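Local coordinates for putative hydrolase (Bacteroides ovatus, PDB 4HBS), which is of unknown function but is a putative hydrolase with a five-bladed beta-propeller fold, probably related to the beta-fructosidase-like glycoside hydrolases, at residues A[62-67]-A[160-165]; A[134-138]-A[210-215]; A[154-160]-A[174-180]. All coordinates share one frame. Residues are numbered along the deposited sequence.

How the contacts relate
All three contacts involve the propeller blade formed by strands 156-165, 169-178, 187-197 and 210-218. Contact 1 joins its innermost strand to that of the preceding blade; the centre of contact 1 is about 10 Å from the centre of the chain. Contact 3 is the inner hairpin of the same blade. It shares Ala160 with contact 1, and their centres are 20 Å apart. Contact 2 lays the loop 134-138 against the outermost strand. Its centre is 12 Å from that of contact 3, and Asp215 OD2 lies 2.6 Å from Tyr158 OH, a probable hydrogen bond. A bound glycerol, probably from crystallisation, lies about 5 Å from the side chain of Trp159.

Contact 1. Residues A[62-67]-A[160-165]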
loop_
_atom_site.group_PDB
_atom_site.type_symbol
_atom_site.label_atom_id
_atom_site.label_comp_id
_atom_site.label_asym_id
_atom_site.label_seq_id
_atom_site.Cartn_x
_atom_site.Cartn_y
_atom_site.Cartn_z
ATOM N N PHE A 62 -1.311 1.306 -3.348
ATOM C CA PHE A 62 -0.008 0.712 -3.663
ATOM C C PHE A 62 0.379 1.066 -5.080
ATOM O O PHE A 62 -0.384 0.766 -5.988
ATOM C CB PHE A 62 -0.075 -0.812 -3.549
ATOM C CG PHE A 62 -0.400 -1.401 -2.201
ATOM C CD1 PHE A 62 -1.710 -1.426 -1.732
ATOM C CD2 PHE A 62 0.554 -2.119 -1.496
ATOM C CE1 PHE A 62 -2.022 -2.026 -0.513
ATOM C CE2 PHE A 62 0.236 -2.742 -0.289
ATOM C CZ PHE A 62 -1.047 -2.674 0.205
ATOM N N THR A 63 1.575 1.645 -5.287
ATOM C CA THR A 63 2.064 2.000 -6.621
ATOM C C THR A 63 3.070 0.976 -7.129
ATOM O O THR A 63 3.686 0.239 -6.349
ATOM C CB THR A 63 2.698 3.367 -6.630
ATOM O OG1 THR A 63 3.668 3.415 -5.603
ATOM C CG2 THR A 63 1.710 4.453 -6.447
ATOM N N THR A 64 3.233 0.948 -8.450
ATOM C CA THR A 64 4.172 0.091 -9.150
ATOM C C THR A 64 4.485 0.773 -10.453
ATOM O O THR A 64 3.644 0.765 -11.359
ATOM C CB THR A 64 3.589 -1.327 -9.353
ATOM O OG1 THR A 64 3.568 -2.005 -8.103
ATOM C CG2 THR A 64 4.385 -2.170 -10.361
ATOM N N GLY A 65 5.664 1.394 -10.539
ATOM C CA GLY A 65 6.104 2.031 -11.770
ATOM C C GLY A 65 6.171 0.991 -12.872
ATOM O O GLY A 65 6.594 -0.147 -12.613
ATOM N N LEU A 66 5.670 1.335 -14.083
ATOM C CA LEU A 66 5.646 0.412 -15.220
ATOM C C LEU A 66 6.750 0.759 -16.212
ATOM O O LEU A 66 7.289 1.867 -16.163
ATOM C CB LEU A 66 4.268 0.446 -15.903
ATOM C CG LEU A 66 3.087 0.016 -15.030
ATOM C CD1 LEU A 66 1.800 0.158 -15.774
ATOM C CD2 LEU A 66 3.255 -1.393 -14.541
ATOM N N PRO A 67 7.114 -0.157 -17.135
ATOM C CA PRO A 67 8.206 0.159 -18.083
ATOM C C PRO A 67 7.854 1.193 -19.174
ATOM O O PRO A 67 8.770 1.702 -19.819
ATOM C CB PRO A 67 8.532 -1.203 -18.718
ATOM C CG PRO A 67 7.786 -2.211 -17.924
ATOM C CD PRO A 67 6.607 -1.527 -17.359
ATOM N N ALA A 160 -4.914 -6.044 -2.085
ATOM C CA ALA A 160 -3.657 -5.884 -2.801
ATOM C C ALA A 160 -2.437 -6.353 -2.058
ATOM O O ALA A 160 -2.298 -6.107 -0.867
ATOM C CB ALA A 160 -3.454 -4.426 -3.167
ATOM N N GLY A 161 -1.567 -7.032 -2.786
ATOM C CA GLY A 161 -0.237 -7.412 -2.359
ATOM C C GLY A 161 0.653 -6.573 -3.236
ATOM O O GLY A 161 0.140 -5.752 -4.010
ATOM N N ASP A 162 1.958 -6.733 -3.148
ATOM C CA ASP A 162 2.833 -5.933 -4.013
ATOM C C ASP A 162 2.921 -6.609 -5.411
ATOM O O ASP A 162 2.490 -7.753 -5.570
ATOM C CB ASP A 162 4.219 -5.762 -3.364
ATOM C CG ASP A 162 4.969 -4.503 -3.736
ATOM O OD1 ASP A 162 4.614 -3.878 -4.752
ATOM O OD2 ASP A 162 5.956 -4.194 -3.067
ATOM N N ALA A 163 3.434 -5.888 -6.415
ATOM C CA ALA A 163 3.537 -6.417 -7.773
ATOM C C ALA A 163 4.870 -6.064 -8.395
ATOM O O ALA A 163 5.494 -5.061 -8.007
ATOM C CB ALA A 163 2.409 -5.871 -8.626
ATOM N N THR A 164 5.310 -6.903 -9.358
ATOM C CA THR A 164 6.575 -6.737 -10.080
ATOM C C THR A 164 6.343 -6.913 -11.562
ATOM O O THR A 164 5.312 -7.458 -11.964
ATOM C CB THR A 164 7.651 -7.748 -9.590
ATOM O OG1 THR A 164 8.899 -7.463 -10.227
ATOM C CG2 THR A 164 7.260 -9.223 -9.836
ATOM N N ILE A 165 7.329 -6.481 -12.373
ATOM C CA ILE A 165 7.307 -6.645 -13.821
ATOM C C ILE A 165 8.236 -7.802 -14.179
ATOM O O ILE A 165 9.376 -7.867 -13.700
ATOM C CB ILE A 165 7.704 -5.343 -14.577
ATOM C CG1 ILE A 165 6.991 -4.074 -13.999
ATOM C CG2 ILE A 165 7.434 -5.491 -16.070
ATOM C CD1 ILE A 165 5.508 -4.031 -14.177
#
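Strands 62-65 and 160-165 run side by side in the same direction. Their axes come within 7.4 Å and differ by 3°. The CA atoms of Thr64 and Ala163 are 6.7 Å apart. The spacing is too wide for shared backbone hydrogen bonds, so the side chains fill the gap. Each strand pairs within its own sheet: Phe62 with Ser74 and Thr64 with Phe72 on one side, Thr164 with Gln171 on the other. These are the innermost strands of two successive blades of the five-bladed beta-propeller, here packed next to each other near its middle. In 62-65 Phe62 and Thr64 project into the interface and Thr63 points away. In 160-165 Ala160, Ala163 and Ile165 point in, Asp162 sideways and Thr164 away. At the N-terminal end of the two segments, Phe62 CD1 meets Ala160 CB at 3.8 Å. Further along, Ile165 buries 81 Å² against the other segment. Its CD1 packs on Leu66 CD2 at 3.5 Å, and its CG2 on Pro67 CG at 3.8 Å. Between these apolar groups, Thr64 OG1 lies 3.6 Å from Ala163 O without bonding to it; its weak hydrogen bond is to Thr63 O at 2.9 Å. Asp162 OD1 accepts from Ala163 N at 2.9 Å within its own strand. Phe62 and Asp162 both touch Trp299, on the innermost strand of another blade. Leu66 also packs on Leu198, Tyr207 and Met208.

Contact 2. Residues A[134-138]-A[210-215]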
loop_
_atom_site.group_PDB
_atom_site.type_symbol
_atom_site.label_atom_id
_atom_site.label_comp_id
_atom_site.label_asym_id
_atom_site.label_seq_id
_atom_site.Cartn_x
_atom_site.Cartn_y
_atom_site.Cartn_z
ATOM N N HIS A 134 -12.888 -5.421 -8.528
ATOM C CA HIS A 134 -12.067 -5.748 -9.689
ATOM C C HIS A 134 -11.827 -7.258 -9.777
ATOM O O HIS A 134 -12.102 -7.838 -10.829
ATOM C CB HIS A 134 -10.729 -4.971 -9.691
ATOM C CG HIS A 134 -9.654 -5.597 -10.527
ATOM N ND1 HIS A 134 -9.653 -5.483 -11.899
ATOM C CD2 HIS A 134 -8.581 -6.325 -10.149
ATOM C CE1 HIS A 134 -8.582 -6.133 -12.317
ATOM N NE2 HIS A 134 -7.911 -6.664 -11.298
ATOM N N ILE A 135 -11.312 -7.891 -8.688
ATOM C CA ILE A 135 -11.040 -9.328 -8.676
ATOM C C ILE A 135 -11.790 -9.931 -7.493
ATOM O O ILE A 135 -11.652 -9.493 -6.347
ATOM C CB ILE A 135 -9.525 -9.655 -8.697
ATOM C CG1 ILE A 135 -9.288 -11.162 -8.920
ATOM C CG2 ILE A 135 -8.808 -9.172 -7.458
ATOM C CD1 ILE A 135 -7.900 -11.517 -9.357
ATOM N N ARG A 136 -12.614 -10.919 -7.797
ATOM C CA ARG A 136 -13.509 -11.573 -6.861
ATOM C C ARG A 136 -12.896 -12.871 -6.370
ATOM O O ARG A 136 -12.251 -13.566 -7.153
ATOM C CB ARG A 136 -14.858 -11.850 -7.584
ATOM C CG ARG A 136 -16.032 -11.224 -6.921
ATOM C CD ARG A 136 -17.246 -11.105 -7.815
ATOM N NE ARG A 136 -17.906 -12.392 -8.080
ATOM C CZ ARG A 136 -18.694 -13.057 -7.232
ATOM N NH1 ARG A 136 -18.931 -12.579 -6.019
ATOM N NH2 ARG A 136 -19.253 -14.205 -7.597
ATOM N N HIS A 137 -13.132 -13.237 -5.107
ATOM C CA HIS A 137 -12.618 -14.496 -4.597
ATOM C C HIS A 137 -13.534 -15.675 -5.022
ATOM O O HIS A 137 -14.746 -15.636 -4.773
ATOM C CB HIS A 137 -12.474 -14.482 -3.076
ATOM C CG HIS A 137 -11.607 -15.596 -2.608
ATOM N ND1 HIS A 137 -12.069 -16.888 -2.553
ATOM C CD2 HIS A 137 -10.296 -15.587 -2.289
ATOM C CE1 HIS A 137 -11.033 -17.623 -2.184
ATOM N NE2 HIS A 137 -9.947 -16.879 -2.012
ATOM N N PRO A 138 -12.959 -16.775 -5.561
ATOM C CA PRO A 138 -13.781 -17.939 -5.938
ATOM C C PRO A 138 -14.734 -18.467 -4.864
ATOM O O PRO A 138 -15.790 -18.973 -5.226
ATOM C CB PRO A 138 -12.738 -19.000 -6.249
ATOM C CG PRO A 138 -11.555 -18.255 -6.674
ATOM C CD PRO A 138 -11.542 -16.986 -5.915
ATOM N N LEU A 210 -6.482 -8.659 -17.048
ATOM C CA LEU A 210 -6.025 -9.830 -16.289
ATOM C C LEU A 210 -5.842 -11.021 -17.263
ATOM O O LEU A 210 -6.834 -11.609 -17.706
ATOM C CB LEU A 210 -7.047 -10.159 -15.182
ATOM C CG LEU A 210 -6.768 -11.348 -14.248
ATOM C CD1 LEU A 210 -5.467 -11.187 -13.509
ATOM C CD2 LEU A 210 -7.870 -11.474 -13.220
ATOM N N ILE A 211 -4.579 -11.321 -17.638
ATOM C CA ILE A 211 -4.234 -12.411 -18.566
ATOM C C ILE A 211 -4.403 -13.794 -17.921
ATOM O O ILE A 211 -4.831 -14.731 -18.604
ATOM C CB ILE A 211 -2.774 -12.217 -19.092
ATOM C CG1 ILE A 211 -2.679 -10.973 -19.981
ATOM C CG2 ILE A 211 -2.230 -13.459 -19.806
ATOM C CD1 ILE A 211 -3.862 -10.782 -21.019
ATOM N N SER A 212 -4.008 -13.948 -16.648
ATOM C CA SER A 212 -4.125 -15.241 -15.967
ATOM C C SER A 212 -4.213 -15.054 -14.471
ATOM O O SER A 212 -3.648 -14.102 -13.941
ATOM C CB SER A 212 -2.947 -16.157 -16.320
ATOM O OG SER A 212 -1.786 -15.937 -15.534
ATOM N N ARG A 213 -4.911 -15.971 -13.798
ATOM C CA ARG A 213 -5.069 -15.960 -12.348
ATOM C C ARG A 213 -4.926 -17.376 -11.795
ATOM O O ARG A 213 -5.486 -18.321 -12.365
ATOM C CB ARG A 213 -6.424 -15.351 -11.936
ATOM C CG ARG A 213 -7.666 -16.057 -12.493
ATOM C CD ARG A 213 -8.930 -15.254 -12.267
ATOM N NE ARG A 213 -9.281 -15.192 -10.849
ATOM C CZ ARG A 213 -10.294 -14.488 -10.341
ATOM N NH1 ARG A 213 -11.077 -13.760 -11.136
ATOM N NH2 ARG A 213 -10.527 -14.499 -9.031
ATOM N N ASN A 214 -4.137 -17.528 -10.713
ATOM C CA ASN A 214 -3.962 -18.798 -10.018
ATOM C C ASN A 214 -4.492 -18.575 -8.638
ATOM O O ASN A 214 -3.732 -18.240 -7.742
ATOM C CB ASN A 214 -2.496 -19.242 -10.011
ATOM C CG ASN A 214 -2.252 -20.601 -9.374
ATOM O OD1 ASN A 214 -3.158 -21.253 -8.836
ATOM N ND2 ASN A 214 -1.018 -21.059 -9.426
ATOM N N ASP A 215 -5.803 -18.745 -8.455
ATOM C CA ASP A 215 -6.427 -18.506 -7.144
ATOM C C ASP A 215 -5.972 -19.492 -6.056
ATOM O O ASP A 215 -6.166 -19.189 -4.884
ATOM C CB ASP A 215 -7.940 -18.510 -7.248
ATOM C CG ASP A 215 -8.435 -17.368 -8.094
ATOM O OD1 ASP A 215 -8.403 -17.494 -9.338
ATOM O OD2 ASP A 215 -8.768 -16.309 -7.521
HETATM O O HOH W 1 -13.204 -11.746 -10.737
#
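One guanidinium group, that of Arg213, serves three partners at once. Its NE bonds Asp215 OD1 at 2.9 Å and its NH2 bonds Asp215 OD2 at 2.9 Å, a two-pronged salt bridge within the segment. NH2 also reaches across to Arg136 O at 2.7 Å. Water 1 extends the link, lying 3.0 Å from Arg213 NH1 and 3.1 Å from Arg136 N. Ile135 CG1 sits over one face of the guanidinium, 3.6 Å from Arg213 NH2. Ile135 CD1 packs on Leu210 CD2 at 3.9 Å, and Pro138 CD lies 3.3 Å from Asp215 OD2. Leu210 and Arg213 point at the loop although three residues apart. Between them, Ile211 and Ser212 form a classic beta bulge opposite Thr195, which shifts the alternation of side chains. Asp215 OD2 is also hydrogen-bonded to Tyr158. The Arg136 side chain packs on helix 144-148 and leads to a salt bridge with Asp153. The loop 134-138 lies over strands 156-165 and 169-178, touching Tyr158, Trp174 and Ala176, and reaches the outer strand 210-218.

Contact 3. Residues A[154-160]-A[174-180]; sequences QDYLYWA and WGAVDNT
The apolar centre of this hairpin lies on both faces of the sheet. On one face, Leu157 CD1 meets Val177 CB at 3.9 Å, and Trp159 CE3 meets Val177 CG2 at 3.8 Å. At chi1 Val177 is t, Leu157 p and Trp159 m; Leu157 chi2 is 98°, between wells. On the other face, the Tyr158 ring and the five-membered ring of Trp174, both m at chi1, are an oblique pair, centroids 5.9 Å apart, planes at 52°. Tyr158 CD1 lies 3.6 Å from Trp174 CB, and Ala160 CB 4.0 Å from Trp174 CZ3. Strands 156-160 and 174-178 are extended and antiparallel at 145°, with axes 4.4 Å apart at closest. Leu157-Val177 and Trp159-Gly175 are hydrogen-bonded pairs, CA atoms 5.3 and 5.2 Å apart. Tyr156-Asp178, Tyr158-Ala176 and Ala160-Trp174 are non-hydrogen-bonded pairs, CA atoms 4.8 to 5.0 Å apart. Leu157 N reaches Val177 O at 3.1 Å, and Val177 N Leu157 O at 2.8 Å. Trp159 N to Gly175 O is 3.0 Å, and Gly175 N to Trp159 O 2.8 Å. This twisted hairpin forms the two inner strands of a propeller blade. The chain leaves beta geometry at Asp155 (phi/psi -92/-68) and Asn179 (-114/23), where Asn179 N bonds Asp155 O at 2.9 Å. Asp178 OD1 accepts from Thr180 N at 3.0 Å, an Asx turn, and from Thr180 OG1 at 2.6 Å. Asp178 OD2 salt-bridges Arg187; Tyr158 OH bonds Asp215, Trp159 NE1 Asp77 and Trp174 NE1 Tyr196. Backbone hydrogen bonds and apolar packing thus pair the strands, while these polar groups bind the hairpin to its surroundings.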
loop_
_atom_site.group_PDB
_atom_site.type_symbol
_atom_site.label_atom_id
_atom_site.label_comp_id
_atom_site.label_asym_id
_atom_site.label_seq_id
_atom_site.Cartn_x
_atom_site.Cartn_y
_atom_site.Cartn_z
ATOM N N GLN A 154 -19.031 -9.682 0.938
ATOM C CA GLN A 154 -18.628 -9.424 2.317
ATOM C C GLN A 154 -18.038 -10.645 2.973
ATOM O O GLN A 154 -17.506 -10.498 4.068
ATOM C CB GLN A 154 -19.820 -8.926 3.146
ATOM C CG GLN A 154 -20.586 -7.774 2.524
ATOM C CD GLN A 154 -19.734 -6.572 2.276
ATOM O OE1 GLN A 154 -19.421 -6.241 1.139
ATOM N NE2 GLN A 154 -19.322 -5.895 3.334
ATOM N N ASP A 155 -18.067 -11.824 2.302
ATOM C CA ASP A 155 -17.613 -13.093 2.872
ATOM C C ASP A 155 -16.148 -13.349 2.568
ATOM O O ASP A 155 -15.325 -13.327 3.493
ATOM C CB ASP A 155 -18.490 -14.290 2.398
ATOM C CG ASP A 155 -18.864 -14.374 0.907
ATOM O OD1 ASP A 155 -18.565 -13.406 0.151
ATOM O OD2 ASP A 155 -19.453 -15.404 0.499
ATOM N N TYR A 156 -15.814 -13.585 1.284
ATOM C CA TYR A 156 -14.451 -13.862 0.838
ATOM C C TYR A 156 -14.029 -12.776 -0.126
ATOM O O TYR A 156 -14.828 -12.365 -0.969
ATOM C CB TYR A 156 -14.379 -15.254 0.196
ATOM C CG TYR A 156 -14.800 -16.327 1.172
ATOM C CD1 TYR A 156 -13.965 -16.713 2.213
ATOM C CD2 TYR A 156 -16.099 -16.832 1.167
ATOM C CE1 TYR A 156 -14.377 -17.642 3.170
ATOM C CE2 TYR A 156 -16.527 -17.753 2.124
ATOM C CZ TYR A 156 -15.660 -18.162 3.123
ATOM O OH TYR A 156 -16.047 -19.091 4.067
ATOM N N LEU A 157 -12.807 -12.278 0.005
ATOM C CA LEU A 157 -12.353 -11.201 -0.879
ATOM C C LEU A 157 -10.845 -11.219 -1.059
ATOM O O LEU A 157 -10.160 -12.064 -0.484
ATOM C CB LEU A 157 -12.823 -9.821 -0.320
ATOM C CG LEU A 157 -12.301 -9.437 1.066
ATOM C CD1 LEU A 157 -11.105 -8.531 0.979
ATOM C CD2 LEU A 157 -13.339 -8.749 1.845
ATOM N N TYR A 158 -10.351 -10.294 -1.908
ATOM C CA TYR A 158 -8.946 -10.120 -2.216
ATOM C C TYR A 158 -8.527 -8.703 -1.889
ATOM O O TYR A 158 -9.259 -7.765 -2.207
ATOM C CB TYR A 158 -8.677 -10.399 -3.716
ATOM C CG TYR A 158 -8.511 -11.866 -4.079
ATOM C CD1 TYR A 158 -7.574 -12.669 -3.430
ATOM C CD2 TYR A 158 -9.230 -12.429 -5.127
ATOM C CE1 TYR A 158 -7.407 -14.012 -3.767
ATOM C CE2 TYR A 158 -9.063 -13.770 -5.480
ATOM C CZ TYR A 158 -8.174 -14.567 -4.774
ATOM O OH TYR A 158 -8.011 -15.892 -5.093
ATOM N N TRP A 159 -7.347 -8.535 -1.284
ATOM C CA TRP A 159 -6.785 -7.219 -1.043
ATOM C C TRP A 159 -5.361 -7.216 -1.616
ATOM O O TRP A 159 -4.734 -8.272 -1.735
ATOM C CB TRP A 159 -6.853 -6.830 0.436
ATOM C CG TRP A 159 -8.182 -6.281 0.888
ATOM C CD1 TRP A 159 -9.125 -5.647 0.126
ATOM C CD2 TRP A 159 -8.696 -6.305 2.219
ATOM N NE1 TRP A 159 -10.187 -5.265 0.906
ATOM C CE2 TRP A 159 -9.942 -5.637 2.202
ATOM C CE3 TRP A 159 -8.191 -6.761 3.452
ATOM C CZ2 TRP A 159 -10.678 -5.403 3.369
ATOM C CZ3 TRP A 159 -8.958 -6.594 4.593
ATOM C CH2 TRP A 159 -10.182 -5.922 4.546
ATOM N N ALA A 160 -4.914 -6.044 -2.085
ATOM C CA ALA A 160 -3.657 -5.884 -2.801
ATOM C C ALA A 160 -2.437 -6.353 -2.058
ATOM O O ALA A 160 -2.298 -6.107 -0.867
ATOM C CB ALA A 160 -3.454 -4.426 -3.167
ATOM N N TRP A 174 -2.601 -11.126 -4.783
ATOM C CA TRP A 174 -3.853 -10.721 -4.182
ATOM C C TRP A 174 -4.051 -11.630 -2.951
ATOM O O TRP A 174 -4.052 -12.852 -3.097
ATOM C CB TRP A 174 -4.999 -10.880 -5.202
ATOM C CG TRP A 174 -5.052 -9.831 -6.268
ATOM C CD1 TRP A 174 -4.744 -9.989 -7.584
ATOM C CD2 TRP A 174 -5.500 -8.476 -6.118
ATOM N NE1 TRP A 174 -4.962 -8.813 -8.268
ATOM C CE2 TRP A 174 -5.403 -7.858 -7.383
ATOM C CE3 TRP A 174 -5.961 -7.716 -5.032
ATOM C CZ2 TRP A 174 -5.739 -6.503 -7.589
ATOM C CZ3 TRP A 174 -6.321 -6.388 -5.240
ATOM C CH2 TRP A 174 -6.166 -5.783 -6.496
ATOM N N GLY A 175 -4.160 -11.038 -1.765
ATOM C CA GLY A 175 -4.319 -11.777 -0.519
ATOM C C GLY A 175 -5.757 -12.142 -0.238
ATOM O O GLY A 175 -6.603 -11.250 -0.180
ATOM N N ALA A 176 -6.052 -13.461 -0.078
ATOM C CA ALA A 176 -7.409 -13.972 0.186
ATOM C C ALA A 176 -7.794 -13.687 1.615
ATOM O O ALA A 176 -7.059 -14.084 2.503
ATOM C CB ALA A 176 -7.463 -15.461 -0.074
ATOM N N VAL A 177 -8.927 -12.994 1.857
ATOM C CA VAL A 177 -9.354 -12.603 3.213
ATOM C C VAL A 177 -10.729 -13.176 3.551
ATOM O O VAL A 177 -11.657 -13.011 2.768
ATOM C CB VAL A 177 -9.354 -11.068 3.305
ATOM C CG1 VAL A 177 -9.744 -10.594 4.701
ATOM C CG2 VAL A 177 -7.988 -10.521 2.903
ATOM N N ASP A 178 -10.848 -13.854 4.725
ATOM C CA ASP A 178 -12.093 -14.460 5.221
ATOM C C ASP A 178 -12.723 -13.582 6.317
ATOM O O ASP A 178 -12.118 -13.402 7.384
ATOM C CB ASP A 178 -11.812 -15.875 5.769
ATOM C CG ASP A 178 -13.036 -16.686 6.153
ATOM O OD1 ASP A 178 -14.165 -16.135 6.092
ATOM O OD2 ASP A 178 -12.878 -17.895 6.440
ATOM N N ASN A 179 -13.960 -13.069 6.058
ATOM C CA ASN A 179 -14.709 -12.213 6.998
ATOM C C ASN A 179 -15.980 -12.916 7.505
ATOM O O ASN A 179 -16.890 -12.245 7.993
ATOM C CB ASN A 179 -15.069 -10.880 6.324
ATOM C CG ASN A 179 -13.958 -9.860 6.298
ATOM O OD1 ASN A 179 -12.943 -9.987 6.972
ATOM N ND2 ASN A 179 -14.146 -8.800 5.527
ATOM N N THR A 180 -16.029 -14.260 7.457
ATOM C CA THR A 180 -17.211 -14.983 7.929
ATOM C C THR A 180 -17.181 -15.192 9.464
ATOM O O THR A 180 -18.247 -15.429 10.027
ATOM C CB THR A 180 -17.377 -16.285 7.174
ATOM O OG1 THR A 180 -16.220 -17.097 7.389
ATOM C CG2 THR A 180 -17.635 -16.048 5.676
#